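Local coordinates for protein beta-mannosidase (Trichoderma harzianum, PDB 4CVU) that probably hydrolyses terminal beta-linked mannose residues from the non-reducing ends of mannosides and manno-oligosaccharides as a fungal family 2 glycoside hydrolase, at residues H31-Y44 against Q85-L97. Sequence-based numbering, arbitrary orientation.
Sequences HDLALQKWTVTNEY and QNWTYTSKPISGL. With NAG (2-acetamido-2-deoxy-beta-D-glucopyranose), chain C.
Val40 sets its CG2 methyl squarely over the centre of the Tyr89 ring, 3.6 Å from the ring centroid, while its other branch, CG1, leans against CE3 of Trp87. With CG1 anti to the backbone N (chi1 173°), the two methyls part to serve both aromatic rings. The phenol hydroxyl of Tyr89 goes on to Asp60. Trp38 turns one indole face to Ser91, whose CB stands 4.0 Å from the centroid of the six-membered ring, and its NE1 donates in the ring plane to Leu33 O. Trp38, Val40, Tyr89 and Ser91 share one face of an antiparallel pair, strands 38-41 and 87-91, two neighbours in the six-stranded sheet of the galactose-binding-like beta-sandwich domain. On the other face a water joins the hydroxyls of Thr41 and Thr90 to the backbone O of Thr39, and backbone bonds pair Thr39 with Thr90 and Thr41 with Thr88. Next along the chain, Asn42 lays CB over one face of Trp87, 3.7 Å from the six-ring centroid. Gln85 OE1 takes two donors, Asn42 ND2 on a lone pair, which also binds Asn46 OD1, and the straighter Glu43 N at 3.1 Å, while its NE2 is bound to Trp81 O. Were this glutamine an alanine, Glu43 N would probably lose its acceptor and Asn42 ND2 one of its two. Glu43 reaches back with an extended chain, and OE1 receives Asn86 N at 2.9 Å on the anti side of the carboxylate, nearly straight at 172°; Arg161 forms a salt bridge to the same oxygen. Asn86 carries an N-linked glycan on ND2, which also bonds to Asn155 OD1, and the acetamide methyl C8 of its first sugar lies 3.7 Å from Glu43 OE2.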
ATOM      1  N   HIS A  31      39.440  15.749  -1.837  1.00 57.83           N
ATOM      2  CA  HIS A  31      38.549  14.871  -1.065  1.00 56.39           C
ATOM      3  C   HIS A  31      37.080  15.012  -1.542  1.00 53.00           C
ATOM      4  O   HIS A  31      36.450  16.058  -1.340  1.00 52.90           O
ATOM      5  CB  HIS A  31      38.635  15.227   0.420  1.00 56.80           C
ATOM      6  CG  HIS A  31      39.924  14.829   1.068  1.00 61.73           C
ATOM      7  ND1 HIS A  31      41.113  15.475   0.816  1.00 61.87           N
ATOM      8  CD2 HIS A  31      40.205  13.869   1.990  1.00 64.82           C
ATOM      9  CE1 HIS A  31      42.077  14.925   1.538  1.00 62.55           C
ATOM     10  NE2 HIS A  31      41.556  13.945   2.254  1.00 64.64           N
ATOM     11  N   ASP A  32      36.549  13.967  -2.167  1.00 49.25           N
ATOM     12  CA  ASP A  32      35.157  13.932  -2.588  1.00 48.46           C
ATOM     13  C   ASP A  32      34.303  13.844  -1.336  1.00 46.98           C
ATOM     14  O   ASP A  32      34.486  12.956  -0.516  1.00 49.11           O
ATOM     15  CB  ASP A  32      34.900  12.742  -3.527  1.00 48.07           C
ATOM     16  CG  ASP A  32      33.472  12.742  -4.145  1.00 47.36           C
ATOM     17  OD1 ASP A  32      32.551  13.401  -3.649  1.00 50.01           O
ATOM     18  OD2 ASP A  32      33.229  12.044  -5.122  1.00 46.87           O
ATOM     19  N   LEU A  33      33.376  14.783  -1.169  1.00 46.64           N
ATOM     20  CA  LEU A  33      32.485  14.772   0.001  1.00 45.91           C
ATOM     21  C   LEU A  33      31.570  13.538   0.085  1.00 45.24           C
ATOM     22  O   LEU A  33      31.062  13.222   1.162  1.00 45.18           O
ATOM     23  CB  LEU A  33      31.681  16.068   0.077  1.00 45.75           C
ATOM     24  CG  LEU A  33      32.522  17.301   0.441  1.00 45.90           C
ATOM     25  CD1 LEU A  33      31.633  18.517   0.577  1.00 46.19           C
ATOM     26  CD2 LEU A  33      33.329  17.136   1.737  1.00 46.95           C
ATOM     27  N   ALA A  34      31.402  12.819  -1.023  1.00 44.39           N
ATOM     28  CA  ALA A  34      30.649  11.583  -1.034  1.00 44.62           C
ATOM     29  C   ALA A  34      31.294  10.481  -0.216  1.00 46.38           C
ATOM     30  O   ALA A  34      30.595   9.605   0.283  1.00 44.72           O
ATOM     31  CB  ALA A  34      30.450  11.087  -2.464  1.00 45.53           C
ATOM     32  N   LEU A  35      32.614  10.498  -0.109  1.00 47.53           N
ATOM     33  CA  LEU A  35      33.351   9.442   0.591  1.00 48.26           C
ATOM     34  C   LEU A  35      33.507   9.774   2.053  1.00 50.88           C
ATOM     35  O   LEU A  35      34.045   8.971   2.805  1.00 54.08           O
ATOM     36  CB  LEU A  35      34.723   9.228  -0.064  1.00 50.48           C
ATOM     37  CG  LEU A  35      34.641   8.863  -1.561  1.00 50.18           C
ATOM     38  CD1 LEU A  35      36.024   8.791  -2.202  1.00 51.61           C
ATOM     39  CD2 LEU A  35      33.883   7.564  -1.774  1.00 52.11           C
ATOM     40  N   GLN A  36      33.064  10.968   2.464  1.00 51.30           N
ATOM     41  CA  GLN A  36      33.086  11.346   3.867  1.00 51.44           C
ATOM     42  C   GLN A  36      31.842  10.793   4.536  1.00 52.88           C
ATOM     43  O   GLN A  36      30.908  10.363   3.871  1.00 52.96           O
ATOM     44  CB  GLN A  36      33.146  12.858   4.027  1.00 52.77           C
ATOM     45  CG  GLN A  36      34.451  13.470   3.540  1.00 52.14           C
ATOM     46  CD  GLN A  36      35.671  12.914   4.255  1.00 52.54           C
ATOM     47  OE1 GLN A  36      35.684  12.804   5.477  1.00 53.62           O
ATOM     48  NE2 GLN A  36      36.705  12.565   3.494  1.00 52.99           N
ATOM     49  N   LYS A  37      31.820  10.830   5.853  1.00 52.98           N
ATOM     50  CA  LYS A  37      30.760  10.195   6.610  1.00 53.43           C
ATOM     51  C   LYS A  37      29.803  11.258   7.193  1.00 50.83           C
ATOM     52  O   LYS A  37      30.231  12.133   7.953  1.00 50.19           O
ATOM     53  CB  LYS A  37      31.410   9.300   7.677  1.00 56.86           C
ATOM     54  CG  LYS A  37      30.509   8.878   8.828  1.00 61.73           C
ATOM     55  CD  LYS A  37      29.808   7.552   8.639  1.00 63.02           C
ATOM     56  CE  LYS A  37      29.061   7.141   9.911  1.00 65.77           C
ATOM     57  NZ  LYS A  37      29.987   6.704  11.005  1.00 68.45           N
ATOM     58  N   TRP A  38      28.526  11.175   6.820  1.00 46.42           N
ATOM     59  CA  TRP A  38      27.526  12.201   7.158  1.00 46.08           C
ATOM     60  C   TRP A  38      26.426  11.737   8.136  1.00 45.08           C
ATOM     61  O   TRP A  38      25.916  10.611   8.042  1.00 44.81           O
ATOM     62  CB  TRP A  38      26.861  12.724   5.858  1.00 44.92           C
ATOM     63  CG  TRP A  38      27.833  13.463   5.000  1.00 44.42           C
ATOM     64  CD1 TRP A  38      28.556  12.955   3.974  1.00 43.58           C
ATOM     65  CD2 TRP A  38      28.209  14.832   5.124  1.00 43.29           C
ATOM     66  NE1 TRP A  38      29.351  13.915   3.449  1.00 44.89           N
ATOM     67  CE2 TRP A  38      29.185  15.079   4.150  1.00 44.00           C
ATOM     68  CE3 TRP A  38      27.821  15.876   5.976  1.00 44.44           C
ATOM     69  CZ2 TRP A  38      29.777  16.338   3.972  1.00 44.43           C
ATOM     70  CZ3 TRP A  38      28.418  17.122   5.817  1.00 44.15           C
ATOM     71  CH2 TRP A  38      29.381  17.344   4.809  1.00 43.89           C
ATOM     72  N   THR A  39      26.032  12.637   9.025  1.00 44.83           N
ATOM     73  CA  THR A  39      24.895  12.464   9.902  1.00 46.00           C
ATOM     74  C   THR A  39      23.919  13.611   9.693  1.00 46.71           C
ATOM     75  O   THR A  39      24.321  14.763   9.529  1.00 50.13           O
ATOM     76  CB  THR A  39      25.318  12.417  11.380  1.00 47.87           C
ATOM     77  OG1 THR A  39      26.224  11.335  11.571  1.00 49.46           O
ATOM     78  CG2 THR A  39      24.126  12.187  12.298  1.00 48.42           C
ATOM     79  N   VAL A  40      22.628  13.303   9.698  1.00 45.69           N
ATOM     80  CA  VAL A  40      21.593  14.329   9.510  1.00 44.26           C
ATOM     81  C   VAL A  40      20.784  14.487  10.779  1.00 44.62           C
ATOM     82  O   VAL A  40      20.289  13.491  11.318  1.00 44.25           O
ATOM     83  CB  VAL A  40      20.651  13.963   8.367  1.00 45.03           C
ATOM     84  CG1 VAL A  40      19.474  14.941   8.285  1.00 44.64           C
ATOM     85  CG2 VAL A  40      21.437  13.950   7.047  1.00 45.22           C
ATOM     86  N   THR A  41      20.640  15.732  11.233  1.00 42.87           N
ATOM     87  CA  THR A  41      19.876  16.044  12.439  1.00 45.79           C
ATOM     88  C   THR A  41      18.828  17.104  12.127  1.00 45.84           C
ATOM     89  O   THR A  41      19.055  17.964  11.287  1.00 44.64           O
ATOM     90  CB  THR A  41      20.755  16.600  13.580  1.00 46.11           C
ATOM     91  OG1 THR A  41      21.594  17.638  13.070  1.00 46.37           O
ATOM     92  CG2 THR A  41      21.631  15.492  14.195  1.00 48.11           C
ATOM     93  N   ASN A  42      17.707  17.045  12.839  1.00 45.02           N
ATOM     94  CA  ASN A  42      16.642  17.999  12.637  1.00 45.21           C
ATOM     95  C   ASN A  42      16.886  19.260  13.446  1.00 49.03           C
ATOM     96  O   ASN A  42      17.976  19.465  13.986  1.00 48.30           O
ATOM     97  CB  ASN A  42      15.295  17.348  12.936  1.00 46.15           C
ATOM     98  CG  ASN A  42      15.044  17.139  14.413  1.00 45.76           C
ATOM     99  OD1 ASN A  42      15.928  16.713  15.168  1.00 44.28           O
ATOM    100  ND2 ASN A  42      13.790  17.369  14.820  1.00 46.27           N
ATOM    101  N   GLU A  43      15.888  20.133  13.508  1.00 49.18           N
ATOM    102  CA  GLU A  43      16.018  21.385  14.238  1.00 49.82           C
ATOM    103  C   GLU A  43      15.863  21.234  15.754  1.00 51.20           C
ATOM    104  O   GLU A  43      16.497  21.962  16.514  1.00 52.16           O
ATOM    105  CB  GLU A  43      14.978  22.385  13.715  1.00 49.40           C
ATOM    106  CG  GLU A  43      15.151  23.781  14.265  1.00 50.25           C
ATOM    107  CD  GLU A  43      14.267  24.807  13.568  1.00 50.64           C
ATOM    108  OE1 GLU A  43      13.840  24.609  12.395  1.00 45.78           O
ATOM    109  OE2 GLU A  43      14.002  25.833  14.204  1.00 49.82           O
ATOM    110  N   TYR A  44      15.034  20.302  16.199  1.00 50.89           N
ATOM    111  CA  TYR A  44      14.666  20.219  17.599  1.00 52.83           C
ATOM    112  C   TYR A  44      15.469  19.181  18.402  1.00 55.06           C
ATOM    113  O   TYR A  44      15.084  18.819  19.500  1.00 58.67           O
ATOM    114  CB  TYR A  44      13.135  20.041  17.709  1.00 52.33           C
ATOM    115  CG  TYR A  44      12.405  21.077  16.856  1.00 53.46           C
ATOM    116  CD1 TYR A  44      12.550  22.445  17.111  1.00 52.47           C
ATOM    117  CD2 TYR A  44      11.626  20.699  15.773  1.00 50.76           C
ATOM    118  CE1 TYR A  44      11.923  23.395  16.325  1.00 53.40           C
ATOM    119  CE2 TYR A  44      10.987  21.646  14.988  1.00 52.80           C
ATOM    120  CZ  TYR A  44      11.136  22.995  15.269  1.00 52.23           C
ATOM    121  OH  TYR A  44      10.520  23.931  14.480  1.00 51.68           O
ATOM    122  N   GLN A  85      10.935  22.741   9.016  1.00 43.08           N
ATOM    123  CA  GLN A  85      12.097  22.900   9.900  1.00 44.88           C
ATOM    124  C   GLN A  85      13.476  22.789   9.234  1.00 45.47           C
ATOM    125  O   GLN A  85      13.590  22.372   8.111  1.00 43.35           O
ATOM    126  CB  GLN A  85      12.019  21.932  11.054  1.00 44.43           C
ATOM    127  CG  GLN A  85      12.293  20.513  10.663  1.00 42.73           C
ATOM    128  CD  GLN A  85      12.130  19.567  11.826  1.00 42.99           C
ATOM    129  OE1 GLN A  85      12.983  19.497  12.654  1.00 44.71           O
ATOM    130  NE2 GLN A  85      11.034  18.840  11.870  1.00 43.80           N
ATOM    131  N   ASN A  86      14.521  23.195   9.945  1.00 45.05           N
ATOM    132  CA  ASN A  86      15.914  23.036   9.507  1.00 46.11           C
ATOM    133  C   ASN A  86      16.461  21.618   9.562  1.00 44.75           C
ATOM    134  O   ASN A  86      16.129  20.870  10.429  1.00 45.49           O
ATOM    135  CB  ASN A  86      16.884  23.901  10.317  1.00 47.92           C
ATOM    136  CG  ASN A  86      16.785  25.391  10.013  1.00 50.90           C
ATOM    137  OD1 ASN A  86      15.728  25.908   9.798  1.00 50.49           O
ATOM    138  ND2 ASN A  86      17.909  26.066  10.013  1.00 51.44           N
ATOM    139  N   TRP A  87      17.322  21.278   8.632  1.00 42.85           N
ATOM    140  CA  TRP A  87      18.045  20.010   8.647  1.00 42.53           C
ATOM    141  C   TRP A  87      19.518  20.284   8.481  1.00 41.91           C
ATOM    142  O   TRP A  87      19.917  21.000   7.599  1.00 42.53           O
ATOM    143  CB  TRP A  87      17.537  19.067   7.517  1.00 41.20           C
ATOM    144  CG  TRP A  87      16.140  18.698   7.785  1.00 41.19           C
ATOM    145  CD1 TRP A  87      15.030  19.402   7.402  1.00 39.98           C
ATOM    146  CD2 TRP A  87      15.684  17.623   8.603  1.00 39.50           C
ATOM    147  NE1 TRP A  87      13.907  18.806   7.905  1.00 40.55           N
ATOM    148  CE2 TRP A  87      14.279  17.710   8.651  1.00 40.68           C
ATOM    149  CE3 TRP A  87      16.328  16.584   9.289  1.00 40.63           C
ATOM    150  CZ2 TRP A  87      13.485  16.787   9.355  1.00 39.74           C
ATOM    151  CZ3 TRP A  87      15.556  15.656   9.968  1.00 39.18           C
ATOM    152  CH2 TRP A  87      14.139  15.762   9.996  1.00 40.45           C
ATOM    153  N   THR A  88      20.338  19.669   9.309  1.00 42.96           N
ATOM    154  CA  THR A  88      21.753  19.915   9.253  1.00 43.30           C
ATOM    155  C   THR A  88      22.491  18.647   8.881  1.00 44.95           C
ATOM    156  O   THR A  88      22.300  17.586   9.531  1.00 45.67           O
ATOM    157  CB  THR A  88      22.270  20.505  10.597  1.00 44.36           C
ATOM    158  OG1 THR A  88      21.681  21.797  10.805  1.00 43.69           O
ATOM    159  CG2 THR A  88      23.779  20.616  10.614  1.00 44.27           C
ATOM    160  N   TYR A  89      23.321  18.769   7.844  1.00 44.83           N
ATOM    161  CA  TYR A  89      24.242  17.705   7.393  1.00 46.07           C
ATOM    162  C   TYR A  89      25.611  17.925   8.048  1.00 49.01           C
ATOM    163  O   TYR A  89      26.253  18.951   7.820  1.00 49.78           O
ATOM    164  CB  TYR A  89      24.366  17.734   5.861  1.00 46.58           C
ATOM    165  CG  TYR A  89      23.211  17.022   5.154  1.00 45.40           C
ATOM    166  CD1 TYR A  89      21.933  17.568   5.136  1.00 43.50           C
ATOM    167  CD2 TYR A  89      23.415  15.808   4.510  1.00 44.62           C
ATOM    168  CE1 TYR A  89      20.887  16.906   4.517  1.00 43.86           C
ATOM    169  CE2 TYR A  89      22.394  15.158   3.867  1.00 43.65           C
ATOM    170  CZ  TYR A  89      21.121  15.692   3.872  1.00 44.91           C
ATOM    171  OH  TYR A  89      20.086  14.987   3.242  1.00 41.39           O
ATOM    172  N   THR A  90      26.062  16.972   8.860  1.00 50.06           N
ATOM    173  CA  THR A  90      27.326  17.121   9.600  1.00 51.71           C
ATOM    174  C   THR A  90      28.250  15.961   9.303  1.00 52.48           C
ATOM    175  O   THR A  90      27.836  14.811   9.424  1.00 50.94           O
ATOM    176  CB  THR A  90      27.055  17.131  11.112  1.00 51.46           C
ATOM    177  OG1 THR A  90      26.160  18.205  11.396  1.00 52.67           O
ATOM    178  CG2 THR A  90      28.355  17.300  11.919  1.00 51.92           C
ATOM    179  N   SER A  91      29.503  16.269   8.948  1.00 53.47           N
ATOM    180  CA  SER A  91      30.527  15.230   8.749  1.00 52.42           C
ATOM    181  C   SER A  91      31.172  14.787  10.039  1.00 53.96           C
ATOM    182  O   SER A  91      31.116  15.483  11.048  1.00 56.55           O
ATOM    183  CB  SER A  91      31.648  15.706   7.812  1.00 52.40           C
ATOM    184  OG  SER A  91      32.614  16.492   8.497  1.00 50.41           O
ATOM    185  N   LYS A  92      31.807  13.624   9.985  1.00 55.89           N
ATOM    186  CA  LYS A  92      32.762  13.234  10.990  1.00 59.19           C
ATOM    187  C   LYS A  92      34.011  14.082  10.728  1.00 59.86           C
ATOM    188  O   LYS A  92      34.181  14.613   9.619  1.00 61.58           O
ATOM    189  CB  LYS A  92      33.116  11.758  10.874  1.00 56.73           C
ATOM    190  CG  LYS A  92      31.952  10.820  11.079  1.00 60.10           C
ATOM    191  CD  LYS A  92      31.371  10.941  12.477  1.00 62.03           C
ATOM    192  CE  LYS A  92      30.692   9.650  12.895  1.00 63.45           C
ATOM    193  NZ  LYS A  92      30.081   9.800  14.240  1.00 63.51           N
ATOM    194  N   PRO A  93      34.883  14.211  11.739  1.00 61.37           N
ATOM    195  CA  PRO A  93      36.145  14.915  11.522  1.00 61.95           C
ATOM    196  C   PRO A  93      36.835  14.431  10.249  1.00 62.73           C
ATOM    197  O   PRO A  93      36.997  13.216  10.075  1.00 60.95           O
ATOM    198  CB  PRO A  93      36.941  14.563  12.775  1.00 62.75           C
ATOM    199  CG  PRO A  93      35.901  14.474  13.839  1.00 64.25           C
ATOM    200  CD  PRO A  93      34.663  13.906  13.164  1.00 62.65           C
ATOM    201  N   ILE A  94      37.193  15.377   9.361  1.00 61.59           N
ATOM    202  CA  ILE A  94      37.800  15.064   8.056  1.00 59.13           C
ATOM    203  C   ILE A  94      39.299  14.865   8.233  1.00 60.93           C
ATOM    204  O   ILE A  94      39.996  15.751   8.723  1.00 61.59           O
ATOM    205  CB  ILE A  94      37.545  16.181   7.008  1.00 60.54           C
ATOM    206  CG1 ILE A  94      36.045  16.434   6.839  1.00 61.03           C
ATOM    207  CG2 ILE A  94      38.159  15.813   5.658  1.00 60.80           C
ATOM    208  CD1 ILE A  94      35.701  17.520   5.845  1.00 60.98           C
ATOM    209  N   SER A  95      39.796  13.705   7.836  1.00 58.41           N
ATOM    210  CA  SER A  95      41.208  13.390   7.994  1.00 60.29           C
ATOM    211  C   SER A  95      41.963  13.615   6.679  1.00 60.57           C
ATOM    212  O   SER A  95      41.351  13.801   5.623  1.00 61.17           O
ATOM    213  CB  SER A  95      41.347  11.940   8.405  1.00 59.75           C
ATOM    214  OG  SER A  95      40.918  11.129   7.345  1.00 58.56           O
ATOM    215  N   GLY A  96      43.293  13.633   6.759  1.00 60.98           N
ATOM    216  CA  GLY A  96      44.153  13.699   5.577  1.00 61.82           C
ATOM    217  C   GLY A  96      44.351  15.054   4.894  1.00 61.16           C
ATOM    218  O   GLY A  96      44.863  15.105   3.789  1.00 62.52           O
ATOM    219  N   LEU A  97      43.936  16.152   5.514  1.00 60.90           N
ATOM    220  CA  LEU A  97      44.199  17.479   4.935  1.00 61.79           C
ATOM    221  C   LEU A  97      45.591  17.940   5.424  1.00 64.22           C
ATOM    222  O   LEU A  97      45.943  17.720   6.582  1.00 63.42           O
ATOM    223  CB  LEU A  97      43.121  18.506   5.327  1.00 59.49           C
ATOM    224  CG  LEU A  97      41.652  18.179   4.967  1.00 59.78           C
ATOM    225  CD1 LEU A  97      40.693  19.102   5.707  1.00 58.56           C
ATOM    226  CD2 LEU A  97      41.418  18.274   3.472  1.00 59.30           C
TER
HETATM  227  C1  NAG C   1      18.021  27.447   9.774  1.00 43.62           C
HETATM  228  C2  NAG C   1      18.806  28.060  10.962  1.00 42.96           C
HETATM  229  C3  NAG C   1      19.106  29.529  10.699  1.00 46.56           C
HETATM  230  C4  NAG C   1      19.714  29.755   9.316  1.00 46.25           C
HETATM  231  C5  NAG C   1      18.928  28.999   8.214  1.00 45.64           C
HETATM  232  C6  NAG C   1      19.635  29.060   6.841  1.00 43.96           C
HETATM  233  C7  NAG C   1      18.383  27.010  13.107  1.00 41.57           C
HETATM  234  C8  NAG C   1      17.575  26.925  14.368  1.00 44.89           C
HETATM  235  N2  NAG C   1      18.059  27.936  12.209  1.00 42.27           N
HETATM  236  O3  NAG C   1      19.990  29.987  11.710  1.00 49.49           O
HETATM  237  O4  NAG C   1      19.679  31.149   9.048  1.00 47.98           O
HETATM  238  O5  NAG C   1      18.736  27.641   8.569  1.00 43.90           O
HETATM  239  O6  NAG C   1      20.807  28.262   6.810  1.00 41.16           O
HETATM  240  O7  NAG C   1      19.299  26.235  12.935  1.00 40.84           O
HETATM  241  O   HOH W   1      33.874  12.312   7.416  1.00 47.78           O
HETATM  242  O   HOH W   2      39.304  11.968   4.704  1.00 49.07           O
HETATM  243  O   HOH W   3      28.637  12.644  10.856  1.00 55.87           O
HETATM  244  O   HOH W   4      23.908  16.491  11.951  1.00 48.16           O
HETATM  245  O   HOH W   5      19.007  21.471  11.762  1.00 49.46           O